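Local coordinates for protein beta-galactosidase (Geobacillus stearothermophilus, PDB 4OIF) that probably hydrolyses terminal non-reducing beta-D-galactose residues of beta-D-galactosides, as a zinc-binding, trimeric member of glycosyl hydrolase family 42, at residues A35-T45 against Y359-G367. Numbering follows the deposited sequence.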
loop_
_atom_site.group_PDB
_atom_site.type_symbol
_atom_site.label_atom_id
_atom_site.label_comp_id
_atom_site.label_asym_id
_atom_site.label_seq_id
_atom_site.Cartn_x
_atom_site.Cartn_y
_atom_site.Cartn_z
ATOM N N ALA A 35 -8.863 -10.157 -45.216
ATOM C CA ALA A 35 -7.430 -10.264 -45.019
ATOM C C ALA A 35 -7.132 -11.343 -43.987
ATOM O O ALA A 35 -6.161 -12.089 -44.117
ATOM C CB ALA A 35 -6.848 -8.920 -44.592
ATOM N N ASP A 36 -7.990 -11.421 -42.975
ATOM C CA ASP A 36 -7.901 -12.433 -41.931
ATOM C C ASP A 36 -7.723 -13.848 -42.488
ATOM O O ASP A 36 -6.896 -14.609 -41.993
ATOM C CB ASP A 36 -9.154 -12.388 -41.043
ATOM C CG ASP A 36 -9.063 -11.329 -39.954
ATOM O OD1 ASP A 36 -7.928 -10.927 -39.613
ATOM O OD2 ASP A 36 -10.124 -10.903 -39.438
ATOM N N LEU A 37 -8.495 -14.194 -43.514
ATOM C CA LEU A 37 -8.482 -15.551 -44.044
ATOM C C LEU A 37 -7.154 -15.857 -44.752
ATOM O O LEU A 37 -6.523 -16.907 -44.521
ATOM C CB LEU A 37 -9.677 -15.754 -44.978
ATOM C CG LEU A 37 -11.077 -15.616 -44.346
ATOM C CD1 LEU A 37 -12.223 -15.731 -45.369
ATOM C CD2 LEU A 37 -11.262 -16.626 -43.219
ATOM N N GLU A 38 -6.722 -14.919 -45.589
ATOM C CA GLU A 38 -5.444 -15.010 -46.289
ATOM C C GLU A 38 -4.298 -15.145 -45.296
ATOM O O GLU A 38 -3.416 -16.001 -45.447
ATOM C CB GLU A 38 -5.240 -13.780 -47.182
ATOM C CG GLU A 38 -6.333 -13.615 -48.244
ATOM C CD GLU A 38 -6.525 -12.185 -48.716
ATOM O OE1 GLU A 38 -5.805 -11.281 -48.237
ATOM O OE2 GLU A 38 -7.422 -11.964 -49.563
ATOM N N LEU A 39 -4.320 -14.320 -44.258
ATOM C CA LEU A 39 -3.242 -14.352 -43.271
ATOM C C LEU A 39 -3.310 -15.629 -42.424
ATOM O O LEU A 39 -2.296 -16.128 -41.934
ATOM C CB LEU A 39 -3.288 -13.113 -42.383
ATOM C CG LEU A 39 -3.210 -11.780 -43.127
ATOM C CD1 LEU A 39 -2.671 -10.665 -42.222
ATOM C CD2 LEU A 39 -2.402 -11.892 -44.412
ATOM N N MET A 40 -4.514 -16.161 -42.272
ATOM C CA MET A 40 -4.696 -17.428 -41.606
ATOM C C MET A 40 -3.985 -18.494 -42.410
ATOM O O MET A 40 -3.269 -19.328 -41.846
ATOM C CB MET A 40 -6.175 -17.747 -41.446
ATOM C CG MET A 40 -6.804 -17.022 -40.271
ATOM S SD MET A 40 -8.591 -17.180 -40.185
ATOM C CE MET A 40 -8.929 -16.186 -38.721
ATOM N N LYS A 41 -4.135 -18.455 -43.732
ATOM C CA LYS A 41 -3.347 -19.389 -44.536
ATOM C C LYS A 41 -1.839 -19.152 -44.365
ATOM O O LYS A 41 -1.086 -20.083 -44.102
ATOM C CB LYS A 41 -3.748 -19.313 -46.007
ATOM C CG LYS A 41 -5.236 -19.629 -46.220
ATOM C CD LYS A 41 -5.537 -20.000 -47.663
ATOM C CE LYS A 41 -4.979 -18.978 -48.631
ATOM N NZ LYS A 41 -5.246 -19.296 -50.061
ATOM N N LEU A 42 -1.398 -17.904 -44.458
ATOM C CA LEU A 42 0.040 -17.648 -44.413
ATOM C C LEU A 42 0.686 -18.003 -43.073
ATOM O O LEU A 42 1.881 -18.297 -43.020
ATOM C CB LEU A 42 0.340 -16.186 -44.759
ATOM C CG LEU A 42 -0.013 -15.790 -46.199
ATOM C CD1 LEU A 42 0.148 -14.296 -46.403
ATOM C CD2 LEU A 42 0.822 -16.554 -47.202
ATOM N N SER A 43 -0.097 -17.992 -41.999
ATOM C CA SER A 43 0.443 -18.266 -40.662
ATOM C C SER A 43 0.306 -19.734 -40.271
ATOM O O SER A 43 0.739 -20.142 -39.190
ATOM C CB SER A 43 -0.243 -17.382 -39.614
ATOM O OG SER A 43 -1.649 -17.564 -39.634
ATOM N N HIS A 44 -0.287 -20.515 -41.168
ATOM C CA HIS A 44 -0.563 -21.931 -40.930
ATOM C C HIS A 44 -1.309 -22.115 -39.615
ATOM O O HIS A 44 -0.920 -22.908 -38.755
ATOM C CB HIS A 44 0.723 -22.751 -40.941
ATOM C CG HIS A 44 1.626 -22.435 -42.091
ATOM N ND1 HIS A 44 1.629 -23.168 -43.259
ATOM C CD2 HIS A 44 2.549 -21.460 -42.256
ATOM C CE1 HIS A 44 2.521 -22.661 -44.090
ATOM N NE2 HIS A 44 3.091 -21.623 -43.509
ATOM N N THR A 45 -2.379 -21.352 -39.469
ATOM C CA THR A 45 -3.298 -21.533 -38.368
ATOM C C THR A 45 -4.568 -22.200 -38.876
ATOM O O THR A 45 -4.978 -21.952 -40.006
ATOM C CB THR A 45 -3.632 -20.206 -37.722
ATOM O OG1 THR A 45 -3.879 -19.238 -38.756
ATOM C CG2 THR A 45 -2.470 -19.762 -36.873
ATOM N N TYR A 359 -3.523 -18.987 -29.200
ATOM C CA TYR A 359 -3.164 -17.655 -28.774
ATOM C C TYR A 359 -4.354 -16.840 -28.312
ATOM O O TYR A 359 -5.511 -17.062 -28.708
ATOM C CB TYR A 359 -2.491 -16.886 -29.917
ATOM C CG TYR A 359 -1.411 -17.643 -30.653
ATOM C CD1 TYR A 359 -0.281 -18.110 -29.987
ATOM C CD2 TYR A 359 -1.511 -17.870 -32.027
ATOM C CE1 TYR A 359 0.710 -18.799 -30.668
ATOM C CE2 TYR A 359 -0.525 -18.547 -32.716
ATOM C CZ TYR A 359 0.585 -19.010 -32.032
ATOM O OH TYR A 359 1.566 -19.688 -32.715
ATOM N N PHE A 360 -4.058 -15.873 -27.465
ATOM C CA PHE A 360 -4.861 -14.682 -27.458
ATOM C C PHE A 360 -3.963 -13.581 -27.986
ATOM O O PHE A 360 -2.925 -13.306 -27.388
ATOM C CB PHE A 360 -5.392 -14.321 -26.073
ATOM C CG PHE A 360 -6.339 -13.168 -26.120
ATOM C CD1 PHE A 360 -7.701 -13.382 -26.308
ATOM C CD2 PHE A 360 -5.861 -11.868 -26.080
ATOM C CE1 PHE A 360 -8.575 -12.319 -26.402
ATOM C CE2 PHE A 360 -6.726 -10.800 -26.177
ATOM C CZ PHE A 360 -8.085 -11.023 -26.342
ATOM N N GLN A 361 -4.331 -12.960 -29.102
ATOM C CA GLN A 361 -5.498 -13.312 -29.902
ATOM C C GLN A 361 -5.060 -13.352 -31.372
ATOM O O GLN A 361 -3.867 -13.264 -31.661
ATOM C CB GLN A 361 -6.639 -12.304 -29.693
ATOM C CG GLN A 361 -6.267 -10.863 -30.001
ATOM C CD GLN A 361 -7.433 -9.890 -29.812
ATOM O OE1 GLN A 361 -8.581 -10.207 -30.121
ATOM N NE2 GLN A 361 -7.131 -8.693 -29.316
ATOM N N TRP A 362 -6.001 -13.490 -32.301
ATOM C CA TRP A 362 -5.631 -13.499 -33.710
ATOM C C TRP A 362 -5.199 -12.116 -34.172
ATOM O O TRP A 362 -4.099 -11.934 -34.698
ATOM C CB TRP A 362 -6.779 -13.979 -34.590
ATOM C CG TRP A 362 -6.514 -13.701 -36.040
ATOM C CD1 TRP A 362 -7.138 -12.776 -36.830
ATOM C CD2 TRP A 362 -5.514 -14.321 -36.862
ATOM N NE1 TRP A 362 -6.606 -12.795 -38.096
ATOM C CE2 TRP A 362 -5.610 -13.737 -38.144
ATOM C CE3 TRP A 362 -4.552 -15.317 -36.640
ATOM C CZ2 TRP A 362 -4.782 -14.124 -39.204
ATOM C CZ3 TRP A 362 -3.733 -15.698 -37.689
ATOM C CH2 TRP A 362 -3.849 -15.096 -38.952
ATOM N N ARG A 363 -6.091 -11.150 -33.986
ATOM C CA ARG A 363 -5.849 -9.780 -34.406
ATOM C C ARG A 363 -6.026 -8.809 -33.239
ATOM O O ARG A 363 -7.012 -8.882 -32.507
ATOM C CB ARG A 363 -6.790 -9.413 -35.562
ATOM C CG ARG A 363 -6.506 -8.059 -36.195
ATOM C CD ARG A 363 -7.508 -7.718 -37.307
ATOM N NE ARG A 363 -7.259 -8.477 -38.533
ATOM C CZ ARG A 363 -6.387 -8.130 -39.484
ATOM N NH1 ARG A 363 -5.648 -7.023 -39.379
ATOM N NH2 ARG A 363 -6.249 -8.906 -40.547
ATOM N N LYS A 364 -5.073 -7.897 -33.076
ATOM C CA LYS A 364 -5.147 -6.882 -32.031
ATOM C C LYS A 364 -6.436 -6.084 -32.081
ATOM O O LYS A 364 -6.909 -5.699 -33.156
ATOM C CB LYS A 364 -3.952 -5.921 -32.121
ATOM C CG LYS A 364 -2.634 -6.582 -31.703
ATOM C CD LYS A 364 -1.485 -5.597 -31.599
ATOM C CE LYS A 364 -0.213 -6.299 -31.145
ATOM N NZ LYS A 364 0.996 -5.452 -31.381
ATOM N N SER A 365 -7.002 -5.857 -30.902
ATOM C CA SER A 365 -8.119 -4.942 -30.741
ATOM C C SER A 365 -7.688 -3.533 -31.109
ATOM O O SER A 365 -6.617 -3.102 -30.742
ATOM C CB SER A 365 -8.638 -4.980 -29.301
ATOM O OG SER A 365 -9.285 -6.207 -29.041
ATOM N N ARG A 366 -8.516 -2.800 -31.828
ATOM C CA ARG A 366 -8.099 -1.464 -32.197
ATOM C C ARG A 366 -8.181 -0.507 -31.021
ATOM O O ARG A 366 -7.428 0.470 -30.940
ATOM C CB ARG A 366 -8.941 -0.931 -33.338
ATOM C CG ARG A 366 -8.347 0.314 -33.922
ATOM C CD ARG A 366 -9.119 0.759 -35.115
ATOM N NE ARG A 366 -8.601 2.014 -35.627
ATOM C CZ ARG A 366 -9.308 2.825 -36.395
ATOM N NH1 ARG A 366 -10.555 2.498 -36.723
ATOM N NH2 ARG A 366 -8.777 3.959 -36.823
ATOM N N GLY A 367 -9.111 -0.786 -30.116
ATOM C CA GLY A 367 -9.319 0.062 -28.959
ATOM C C GLY A 367 -9.557 -0.780 -27.722
ATOM O O GLY A 367 -9.540 -2.009 -27.797
#
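In the TIM-barrel domain of this GH42 enzyme, the loop leaving the barrel strand 356-359 folds back on helix 30-42, where W362 and R363 share one carboxylate oxygen, D36 OD1. Three N-H groups converge on that atom. W362 NE1 donates to D36 OD1 over 2.7 Å, exactly within the indole plane but well above the carboxylate plane. R363 forms a side-on salt bridge, NE and NH2 both donating to D36 OD1: NE lies on the syn side at 2.8 Å, while NH2 meets the same oxygen from above the carboxylate plane; the bend at chi3 (-75°) turns the guanidinium so that both nitrogens face it. Such a cluster of donors would be expected to favour the ionised carboxylate. Both acidic and basic ends have further partners: D36 OD2 bonds to Y21 OH, and R363 NH1 to N381.

The indole swings away from its own amide nitrogen (chi1 167°), which lays the six-membered ring of W362 along the helix. The extended side chain of M40 lies over one face, its CG 3.9 Å from the ring centroid in a CH-pi contact, with SD farther out above the same face as a distant Met-aromatic contact. L39 O and S43 OG lie at the edge, in the ring plane, S43 OG 3.4 Å from W362 CH2, while L39 CB packs 3.7 Å from W362 CZ2. The S43 hydroxyl donates to L39 O (2.8 Å), joining S43 N on the opposite face of the carbonyl plane. Just beyond, H44 has positive phi and the helix closes in a Schellman motif, after which T45 sets OG1 obliquely against the ring.

A loop tryptophan thus packs on a helix while its N-H and the next arginine clamp a buried aspartate, joining the last strand's loop to the first helix of the (beta/alpha)8 barrel.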